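Local coordinates for protein Sodium/sialic acid symporter SiaT (PDB 5NV9) that couples the sodium gradient across the bacterial inner membrane to uptake of the sialic acid N-acetylneuraminic acid, a host-derived energy source, at residues V428-V442 with A472-Q485. Numbering follows the deposited sequence.
Sequences VKRANAGSAVVGIIV and AGTITAPLFAPAKQ. With LMT (dodecyl-beta-D-maltoside), chain E.
A capping box of Asn432 and Ser435 starts transmembrane helix 433-452 at the cytoplasmic side; Ser435 also holds the end of helix 459-475, and Asn432 the 3-10 turn 477-479 after it. Within the box, Ser435 N donates to Asn432 OD1 at 3.0 Å, nearly along the C=O axis, while Asn432 N donates to Ser435 OG. Across the contact Ser435 OG donates to Gly473 O at 2.7 Å, in the carbonyl plane and on a lone pair, and beside it Gly473 CA approaches Ser435 O at 3.3 Å in a CA-H...O contact. Asn432 holds CG between its backbone N and carbonyl carbon (chi1 49°), and the rotation of the amide (chi2 50°) sends OD1 to Ser435 N and ND2 to Ala477 O, 2.8 Å away and almost in the amide plane. The Phe480 ring stands steeply to this amide, their planes 79° apart. Over one ring face lies Gly434, its CA 3.8 Å from the centroid in a CH-pi contact; on the opposite face Leu479 CB sits toward the rim. Val438 CG2 meets Phe480 CZ at 3.6 Å, obliquely to the ring. Further along the helix, Ala472 CB packs against Gly439 CA and Val442 CG2. Detergent runs alongside, its terminal C12 reaching Ile441 CG2. Beyond the cap, Ala483 CB rests against Ala431 O, whose hydrogen-bond donor is Arg115 NH1, and a water joins Lys429 O to Lys484 O. Ser435 OG, donor to one helix end and acceptor within the other's cap, thus ties both cytoplasmic ends together.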
ATOM      1  N   VAL A 428     -11.565  22.722  -7.369  1.00 22.10           N
ATOM      2  CA  VAL A 428     -12.823  23.367  -7.707  1.00 21.09           C
ATOM      3  C   VAL A 428     -13.152  24.362  -6.622  1.00 20.37           C
ATOM      4  O   VAL A 428     -13.732  24.010  -5.586  1.00 21.58           O
ATOM      5  CB  VAL A 428     -13.896  22.308  -7.824  1.00 21.61           C
ATOM      6  CG1 VAL A 428     -15.174  22.931  -8.273  1.00 23.90           C
ATOM      7  CG2 VAL A 428     -13.442  21.230  -8.801  1.00 22.61           C
ATOM      8  N   LYS A 429     -12.738  25.606  -6.824  1.00 21.03           N
ATOM      9  CA  LYS A 429     -12.874  26.648  -5.791  1.00 24.43           C
ATOM     10  C   LYS A 429     -14.325  26.830  -5.300  1.00 23.01           C
ATOM     11  O   LYS A 429     -14.576  27.127  -4.131  1.00 24.92           O
ATOM     12  CB  LYS A 429     -12.332  27.989  -6.318  1.00 27.03           C
ATOM     13  CG  LYS A 429     -12.466  29.139  -5.313  1.00 34.38           C
ATOM     14  CD  LYS A 429     -11.700  30.407  -5.733  1.00 39.06           C
ATOM     15  CE  LYS A 429     -12.061  31.616  -4.847  1.00 40.60           C
ATOM     16  NZ  LYS A 429     -11.386  31.554  -3.528  1.00 41.87           N
ATOM     17  N   ARG A 430     -15.303  26.639  -6.161  1.00 23.54           N
ATOM     18  CA  ARG A 430     -16.678  26.918  -5.754  1.00 27.51           C
ATOM     19  C   ARG A 430     -17.348  25.775  -5.006  1.00 23.88           C
ATOM     20  O   ARG A 430     -18.394  25.960  -4.408  1.00 22.47           O
ATOM     21  CB  ARG A 430     -17.542  27.308  -6.938  1.00 31.06           C
ATOM     22  CG  ARG A 430     -17.394  28.776  -7.246  1.00 37.45           C
ATOM     23  CD  ARG A 430     -16.311  28.978  -8.288  1.00 43.98           C
ATOM     24  NE  ARG A 430     -16.580  28.078  -9.405  1.00 52.18           N
ATOM     25  CZ  ARG A 430     -15.848  27.004  -9.754  1.00 51.67           C
ATOM     26  NH1 ARG A 430     -14.739  26.714  -9.103  1.00 35.17           N
ATOM     27  NH2 ARG A 430     -16.242  26.220 -10.792  1.00 52.47           N
ATOM     28  N   ALA A 431     -16.720  24.608  -5.007  1.00 21.41           N
ATOM     29  CA  ALA A 431     -17.299  23.509  -4.322  1.00 20.90           C
ATOM     30  C   ALA A 431     -17.391  23.879  -2.876  1.00 21.88           C
ATOM     31  O   ALA A 431     -16.531  24.617  -2.376  1.00 20.41           O
ATOM     32  CB  ALA A 431     -16.449  22.250  -4.500  1.00 21.77           C
ATOM     33  N   ASN A 432     -18.401  23.329  -2.176  1.00 21.89           N
ATOM     34  CA  ASN A 432     -18.646  23.706  -0.807  1.00 20.50           C
ATOM     35  C   ASN A 432     -19.121  22.485  -0.044  1.00 21.04           C
ATOM     36  O   ASN A 432     -19.249  21.399  -0.619  1.00 20.27           O
ATOM     37  CB  ASN A 432     -19.684  24.902  -0.774  1.00 22.23           C
ATOM     38  CG  ASN A 432     -20.919  24.635  -1.641  1.00 23.33           C
ATOM     39  OD1 ASN A 432     -21.521  23.573  -1.528  1.00 23.07           O
ATOM     40  ND2 ASN A 432     -21.315  25.621  -2.493  1.00 25.87           N
ATOM     41  N   ALA A 433     -19.354  22.641   1.254  1.00 19.99           N
ATOM     42  CA  ALA A 433     -19.722  21.526   2.105  1.00 19.69           C
ATOM     43  C   ALA A 433     -20.896  20.726   1.635  1.00 21.75           C
ATOM     44  O   ALA A 433     -20.943  19.481   1.648  1.00 22.28           O
ATOM     45  CB  ALA A 433     -19.978  22.041   3.484  1.00 20.56           C
ATOM     46  N   GLY A 434     -21.927  21.435   1.215  1.00 23.69           N
ATOM     47  CA  GLY A 434     -23.087  20.750   0.760  1.00 21.00           C
ATOM     48  C   GLY A 434     -22.884  20.050  -0.558  1.00 21.14           C
ATOM     49  O   GLY A 434     -23.331  18.956  -0.714  1.00 19.31           O
ATOM     50  N   SER A 435     -22.217  20.683  -1.510  1.00 21.28           N
ATOM     51  CA  SER A 435     -22.017  20.071  -2.780  1.00 21.18           C
ATOM     52  C   SER A 435     -21.063  18.849  -2.697  1.00 21.41           C
ATOM     53  O   SER A 435     -21.194  17.885  -3.452  1.00 20.03           O
ATOM     54  CB  SER A 435     -21.569  21.129  -3.794  1.00 22.82           C
ATOM     55  OG  SER A 435     -20.166  21.272  -3.885  1.00 21.63           O
ATOM     56  N   ALA A 436     -20.115  18.902  -1.776  1.00 21.80           N
ATOM     57  CA  ALA A 436     -19.293  17.743  -1.475  1.00 21.18           C
ATOM     58  C   ALA A 436     -20.190  16.563  -0.962  1.00 24.32           C
ATOM     59  O   ALA A 436     -20.034  15.422  -1.445  1.00 23.44           O
ATOM     60  CB  ALA A 436     -18.166  18.088  -0.486  1.00 19.83           C
ATOM     61  N   VAL A 437     -21.149  16.836  -0.054  1.00 25.28           N
ATOM     62  CA  VAL A 437     -22.060  15.805   0.438  1.00 24.43           C
ATOM     63  C   VAL A 437     -22.920  15.206  -0.687  1.00 24.23           C
ATOM     64  O   VAL A 437     -23.027  14.007  -0.762  1.00 22.51           O
ATOM     65  CB  VAL A 437     -22.913  16.280   1.628  1.00 25.08           C
ATOM     66  CG1 VAL A 437     -24.013  15.280   1.944  1.00 25.40           C
ATOM     67  CG2 VAL A 437     -22.019  16.434   2.845  1.00 26.85           C
ATOM     68  N   VAL A 438     -23.536  16.038  -1.543  1.00 23.75           N
ATOM     69  CA  VAL A 438     -24.251  15.522  -2.736  1.00 24.36           C
ATOM     70  C   VAL A 438     -23.331  14.622  -3.578  1.00 22.40           C
ATOM     71  O   VAL A 438     -23.716  13.528  -3.982  1.00 20.87           O
ATOM     72  CB  VAL A 438     -24.807  16.672  -3.598  1.00 22.43           C
ATOM     73  CG1 VAL A 438     -25.390  16.098  -4.882  1.00 24.89           C
ATOM     74  CG2 VAL A 438     -25.823  17.441  -2.791  1.00 22.96           C
ATOM     75  N   GLY A 439     -22.110  15.095  -3.824  1.00 21.82           N
ATOM     76  CA  GLY A 439     -21.036  14.264  -4.390  1.00 21.52           C
ATOM     77  C   GLY A 439     -20.777  12.899  -3.740  1.00 21.48           C
ATOM     78  O   GLY A 439     -20.723  11.876  -4.429  1.00 23.28           O
ATOM     79  N   ILE A 440     -20.664  12.830  -2.429  1.00 20.07           N
ATOM     80  CA  ILE A 440     -20.535  11.531  -1.777  1.00 21.40           C
ATOM     81  C   ILE A 440     -21.730  10.605  -2.110  1.00 20.73           C
ATOM     82  O   ILE A 440     -21.589   9.412  -2.404  1.00 21.10           O
ATOM     83  CB  ILE A 440     -20.365  11.693  -0.261  1.00 20.14           C
ATOM     84  CG1 ILE A 440     -19.021  12.383   0.062  1.00 20.65           C
ATOM     85  CG2 ILE A 440     -20.436  10.359   0.454  1.00 20.08           C
ATOM     86  CD1 ILE A 440     -18.975  13.070   1.406  1.00 21.71           C
ATOM     87  N   ILE A 441     -22.919  11.148  -2.012  1.00 20.79           N
ATOM     88  CA  ILE A 441     -24.110  10.328  -2.151  1.00 22.52           C
ATOM     89  C   ILE A 441     -24.197   9.733  -3.555  1.00 21.74           C
ATOM     90  O   ILE A 441     -24.410   8.516  -3.712  1.00 22.47           O
ATOM     91  CB  ILE A 441     -25.351  11.149  -1.791  1.00 22.55           C
ATOM     92  CG1 ILE A 441     -25.378  11.339  -0.275  1.00 22.89           C
ATOM     93  CG2 ILE A 441     -26.613  10.499  -2.309  1.00 24.36           C
ATOM     94  CD1 ILE A 441     -26.213  12.493   0.178  1.00 22.40           C
ATOM     95  N   VAL A 442     -24.015  10.602  -4.548  1.00 21.51           N
ATOM     96  CA  VAL A 442     -23.970  10.223  -5.963  1.00 22.99           C
ATOM     97  C   VAL A 442     -22.887   9.178  -6.253  1.00 22.93           C
ATOM     98  O   VAL A 442     -23.161   8.151  -6.923  1.00 24.25           O
ATOM     99  CB  VAL A 442     -23.670  11.438  -6.835  1.00 24.18           C
ATOM    100  CG1 VAL A 442     -23.335  10.985  -8.265  1.00 26.09           C
ATOM    101  CG2 VAL A 442     -24.897  12.362  -6.855  1.00 25.98           C
ATOM    102  N   ALA A 472     -20.680  15.872  -9.537  1.00 22.74           N
ATOM    103  CA  ALA A 472     -21.837  16.270  -8.787  1.00 20.50           C
ATOM    104  C   ALA A 472     -21.460  17.428  -7.883  1.00 21.64           C
ATOM    105  O   ALA A 472     -22.252  18.358  -7.693  1.00 23.00           O
ATOM    106  CB  ALA A 472     -22.415  15.100  -7.989  1.00 20.04           C
ATOM    107  N   GLY A 473     -20.245  17.449  -7.354  1.00 19.81           N
ATOM    108  CA  GLY A 473     -19.900  18.524  -6.401  1.00 20.30           C
ATOM    109  C   GLY A 473     -19.579  19.832  -7.095  1.00 19.11           C
ATOM    110  O   GLY A 473     -19.565  20.881  -6.477  1.00 23.14           O
ATOM    111  N   THR A 474     -19.291  19.756  -8.374  1.00 18.04           N
ATOM    112  CA  THR A 474     -19.132  20.961  -9.171  1.00 20.24           C
ATOM    113  C   THR A 474     -20.506  21.558  -9.639  1.00 21.58           C
ATOM    114  O   THR A 474     -20.867  22.735  -9.384  1.00 19.33           O
ATOM    115  CB  THR A 474     -18.190  20.650 -10.334  1.00 20.26           C
ATOM    116  OG1 THR A 474     -16.912  20.236  -9.797  1.00 22.38           O
ATOM    117  CG2 THR A 474     -17.999  21.897 -11.171  1.00 22.39           C
ATOM    118  N   ILE A 475     -21.313  20.745 -10.275  1.00 22.76           N
ATOM    119  CA  ILE A 475     -22.564  21.272 -10.795  1.00 26.07           C
ATOM    120  C   ILE A 475     -23.577  21.715  -9.729  1.00 22.37           C
ATOM    121  O   ILE A 475     -24.343  22.614  -9.998  1.00 25.39           O
ATOM    122  CB  ILE A 475     -23.217  20.321 -11.864  1.00 30.76           C
ATOM    123  CG1 ILE A 475     -23.569  18.976 -11.281  1.00 37.52           C
ATOM    124  CG2 ILE A 475     -22.308  20.151 -13.062  1.00 33.35           C
ATOM    125  CD1 ILE A 475     -23.824  17.886 -12.328  1.00 43.43           C
ATOM    126  N   THR A 476     -23.621  21.095  -8.552  1.00 22.27           N
ATOM    127  CA  THR A 476     -24.503  21.512  -7.450  1.00 21.81           C
ATOM    128  C   THR A 476     -24.012  22.574  -6.479  1.00 23.65           C
ATOM    129  O   THR A 476     -24.795  22.993  -5.623  1.00 23.07           O
ATOM    130  CB  THR A 476     -24.926  20.316  -6.581  1.00 22.36           C
ATOM    131  OG1 THR A 476     -23.803  19.746  -5.913  1.00 21.88           O
ATOM    132  CG2 THR A 476     -25.573  19.270  -7.448  1.00 23.98           C
ATOM    133  N   ALA A 477     -22.740  22.949  -6.566  1.00 23.54           N
ATOM    134  CA  ALA A 477     -22.139  24.062  -5.778  1.00 25.44           C
ATOM    135  C   ALA A 477     -23.008  25.341  -5.680  1.00 24.74           C
ATOM    136  O   ALA A 477     -23.118  25.892  -4.604  1.00 21.65           O
ATOM    137  CB  ALA A 477     -20.752  24.411  -6.325  1.00 25.84           C
ATOM    138  N   PRO A 478     -23.623  25.805  -6.790  1.00 26.30           N
ATOM    139  CA  PRO A 478     -24.426  27.049  -6.673  1.00 26.94           C
ATOM    140  C   PRO A 478     -25.725  26.914  -5.888  1.00 29.02           C
ATOM    141  O   PRO A 478     -26.369  27.925  -5.549  1.00 30.75           O
ATOM    142  CB  PRO A 478     -24.732  27.409  -8.133  1.00 28.57           C
ATOM    143  CG  PRO A 478     -23.720  26.706  -8.951  1.00 27.22           C
ATOM    144  CD  PRO A 478     -23.356  25.463  -8.210  1.00 26.67           C
ATOM    145  N   LEU A 479     -26.120  25.688  -5.575  1.00 28.91           N
ATOM    146  CA  LEU A 479     -27.304  25.470  -4.742  1.00 29.93           C
ATOM    147  C   LEU A 479     -27.142  25.612  -3.238  1.00 30.79           C
ATOM    148  O   LEU A 479     -28.145  25.551  -2.516  1.00 27.29           O
ATOM    149  CB  LEU A 479     -27.827  24.067  -4.971  1.00 33.28           C
ATOM    150  CG  LEU A 479     -28.081  23.696  -6.432  1.00 33.46           C
ATOM    151  CD1 LEU A 479     -28.359  22.184  -6.539  1.00 34.64           C
ATOM    152  CD2 LEU A 479     -29.219  24.546  -6.930  1.00 33.74           C
ATOM    153  N   PHE A 480     -25.902  25.718  -2.773  1.00 27.49           N
ATOM    154  CA  PHE A 480     -25.582  25.802  -1.357  1.00 27.78           C
ATOM    155  C   PHE A 480     -24.825  27.126  -1.106  1.00 29.42           C
ATOM    156  O   PHE A 480     -24.365  27.784  -2.054  1.00 30.05           O
ATOM    157  CB  PHE A 480     -24.706  24.604  -0.887  1.00 27.25           C
ATOM    158  CG  PHE A 480     -25.312  23.260  -1.159  1.00 28.35           C
ATOM    159  CD1 PHE A 480     -26.281  22.735  -0.307  1.00 27.43           C
ATOM    160  CD2 PHE A 480     -24.923  22.508  -2.257  1.00 26.49           C
ATOM    161  CE1 PHE A 480     -26.880  21.534  -0.591  1.00 26.62           C
ATOM    162  CE2 PHE A 480     -25.514  21.290  -2.526  1.00 25.79           C
ATOM    163  CZ  PHE A 480     -26.515  20.819  -1.713  1.00 25.83           C
ATOM    164  N   ALA A 481     -24.715  27.519   0.162  1.00 30.37           N
ATOM    165  CA  ALA A 481     -23.963  28.708   0.575  1.00 32.91           C
ATOM    166  C   ALA A 481     -22.529  28.692   0.017  1.00 34.81           C
ATOM    167  O   ALA A 481     -21.956  27.599  -0.158  1.00 33.66           O
ATOM    168  CB  ALA A 481     -23.904  28.776   2.098  1.00 37.33           C
ATOM    169  N   PRO A 482     -21.957  29.887  -0.264  1.00 35.56           N
ATOM    170  CA  PRO A 482     -20.660  30.006  -0.902  1.00 33.36           C
ATOM    171  C   PRO A 482     -19.529  29.260  -0.194  1.00 32.27           C
ATOM    172  O   PRO A 482     -19.537  29.113   1.027  1.00 33.15           O
ATOM    173  CB  PRO A 482     -20.413  31.521  -0.913  1.00 33.51           C
ATOM    174  CG  PRO A 482     -21.778  32.100  -1.063  1.00 35.84           C
ATOM    175  CD  PRO A 482     -22.619  31.216  -0.173  1.00 36.94           C
ATOM    176  N   ALA A 483     -18.543  28.845  -0.982  1.00 29.70           N
ATOM    177  CA  ALA A 483     -17.427  27.983  -0.494  1.00 28.58           C
ATOM    178  C   ALA A 483     -16.611  28.653   0.583  1.00 32.59           C
ATOM    179  O   ALA A 483     -16.466  29.861   0.532  1.00 32.21           O
ATOM    180  CB  ALA A 483     -16.530  27.641  -1.628  1.00 27.31           C
ATOM    181  N   LYS A 484     -16.051  27.872   1.525  1.00 33.10           N
ATOM    182  CA  LYS A 484     -15.100  28.410   2.446  1.00 32.95           C
ATOM    183  C   LYS A 484     -13.857  28.791   1.682  1.00 35.56           C
ATOM    184  O   LYS A 484     -13.514  28.171   0.676  1.00 37.71           O
ATOM    185  CB  LYS A 484     -14.796  27.458   3.592  1.00 35.90           C
ATOM    186  CG  LYS A 484     -16.018  27.182   4.437  1.00 35.16           C
ATOM    187  CD  LYS A 484     -15.654  26.673   5.804  1.00 36.96           C
ATOM    188  CE  LYS A 484     -15.040  25.305   5.723  1.00 34.55           C
ATOM    189  NZ  LYS A 484     -15.361  24.598   6.989  1.00 36.79           N
ATOM    190  N   GLN A 485     -13.229  29.861   2.138  1.00 42.03           N
ATOM    191  CA  GLN A 485     -12.152  30.493   1.398  1.00 48.93           C
ATOM    192  C   GLN A 485     -10.845  29.630   1.423  1.00 53.88           C
ATOM    193  O   GLN A 485     -10.378  29.206   0.371  1.00 64.02           O
ATOM    194  CB  GLN A 485     -11.985  31.949   1.922  1.00 51.42           C
ATOM    195  CG  GLN A 485     -10.635  32.623   1.717  1.00 52.14           C
ATOM    196  CD  GLN A 485     -10.207  32.677   0.276  1.00 53.39           C
ATOM    197  OE1 GLN A 485     -10.972  32.327  -0.630  1.00 51.00           O
ATOM    198  NE2 GLN A 485      -8.992  33.172   0.044  1.00 54.02           N
TER
HETATM  199  C1B LMT E 504     -30.119  28.318   3.523  1.00 50.58           C
HETATM  200  C2B LMT E 504     -30.366  28.767   4.960  1.00 51.50           C
HETATM  201  C3B LMT E 504     -31.800  29.240   5.091  1.00 51.16           C
HETATM  202  C4B LMT E 504     -31.986  30.423   4.160  1.00 53.48           C
HETATM  203  C5B LMT E 504     -31.488  30.086   2.733  1.00 54.69           C
HETATM  204  C6B LMT E 504     -31.451  31.331   1.861  1.00 52.68           C
HETATM  205  O1B LMT E 504     -31.159  27.427   3.182  1.00 45.32           O
HETATM  206  O2B LMT E 504     -30.102  27.679   5.868  1.00 65.41           O
HETATM  207  O3B LMT E 504     -32.123  29.638   6.423  1.00 53.90           O
HETATM  208  O4' LMT E 504     -33.387  30.787   4.209  1.00 48.53           O
HETATM  209  O5B LMT E 504     -30.204  29.451   2.677  1.00 49.54           O
HETATM  210  O6B LMT E 504     -32.815  31.736   1.838  1.00 55.48           O
HETATM  211  C1' LMT E 504     -30.085  23.952   1.041  1.00 47.30           C
HETATM  212  C2' LMT E 504     -29.787  25.317   0.398  1.00 46.69           C
HETATM  213  C3' LMT E 504     -29.728  26.454   1.387  1.00 47.48           C
HETATM  214  C4' LMT E 504     -30.962  26.380   2.267  1.00 45.68           C
HETATM  215  C5' LMT E 504     -30.807  25.076   3.010  1.00 45.23           C
HETATM  216  C6' LMT E 504     -31.863  24.580   3.922  1.00 51.08           C
HETATM  217  O1' LMT E 504     -30.768  22.996   0.256  1.00 43.75           O
HETATM  218  O2' LMT E 504     -28.486  25.411  -0.171  1.00 56.33           O
HETATM  219  O3' LMT E 504     -29.539  27.622   0.602  1.00 47.22           O
HETATM  220  O5' LMT E 504     -31.049  24.068   2.066  1.00 44.87           O
HETATM  221  O6' LMT E 504     -32.001  23.181   3.516  1.00 47.72           O
HETATM  222  C1  LMT E 504     -30.092  22.661  -0.923  1.00 43.41           C
HETATM  223  C2  LMT E 504     -31.068  22.627  -2.065  1.00 39.91           C
HETATM  224  C3  LMT E 504     -30.325  21.959  -3.209  1.00 42.53           C
HETATM  225  C4  LMT E 504     -30.151  20.473  -2.998  1.00 41.40           C
HETATM  226  C5  LMT E 504     -29.673  19.859  -4.290  1.00 42.53           C
HETATM  227  C6  LMT E 504     -29.869  18.360  -4.331  1.00 43.43           C
HETATM  228  C7  LMT E 504     -29.995  17.981  -5.806  1.00 45.07           C
HETATM  229  C8  LMT E 504     -30.430  16.529  -5.999  1.00 47.30           C
HETATM  230  C9  LMT E 504     -29.249  15.572  -5.869  1.00 45.78           C
HETATM  231  C10 LMT E 504     -29.617  14.314  -5.081  1.00 45.97           C
HETATM  232  C11 LMT E 504     -28.987  13.081  -5.717  1.00 44.57           C
HETATM  233  C12 LMT E 504     -28.357  12.199  -4.670  1.00 45.37           C
HETATM  234  O   HOH W   1     -12.902  27.578  -2.293  1.00 28.04           O
HETATM  235  O   HOH W   2     -19.597  28.212  -3.822  1.00 28.19           O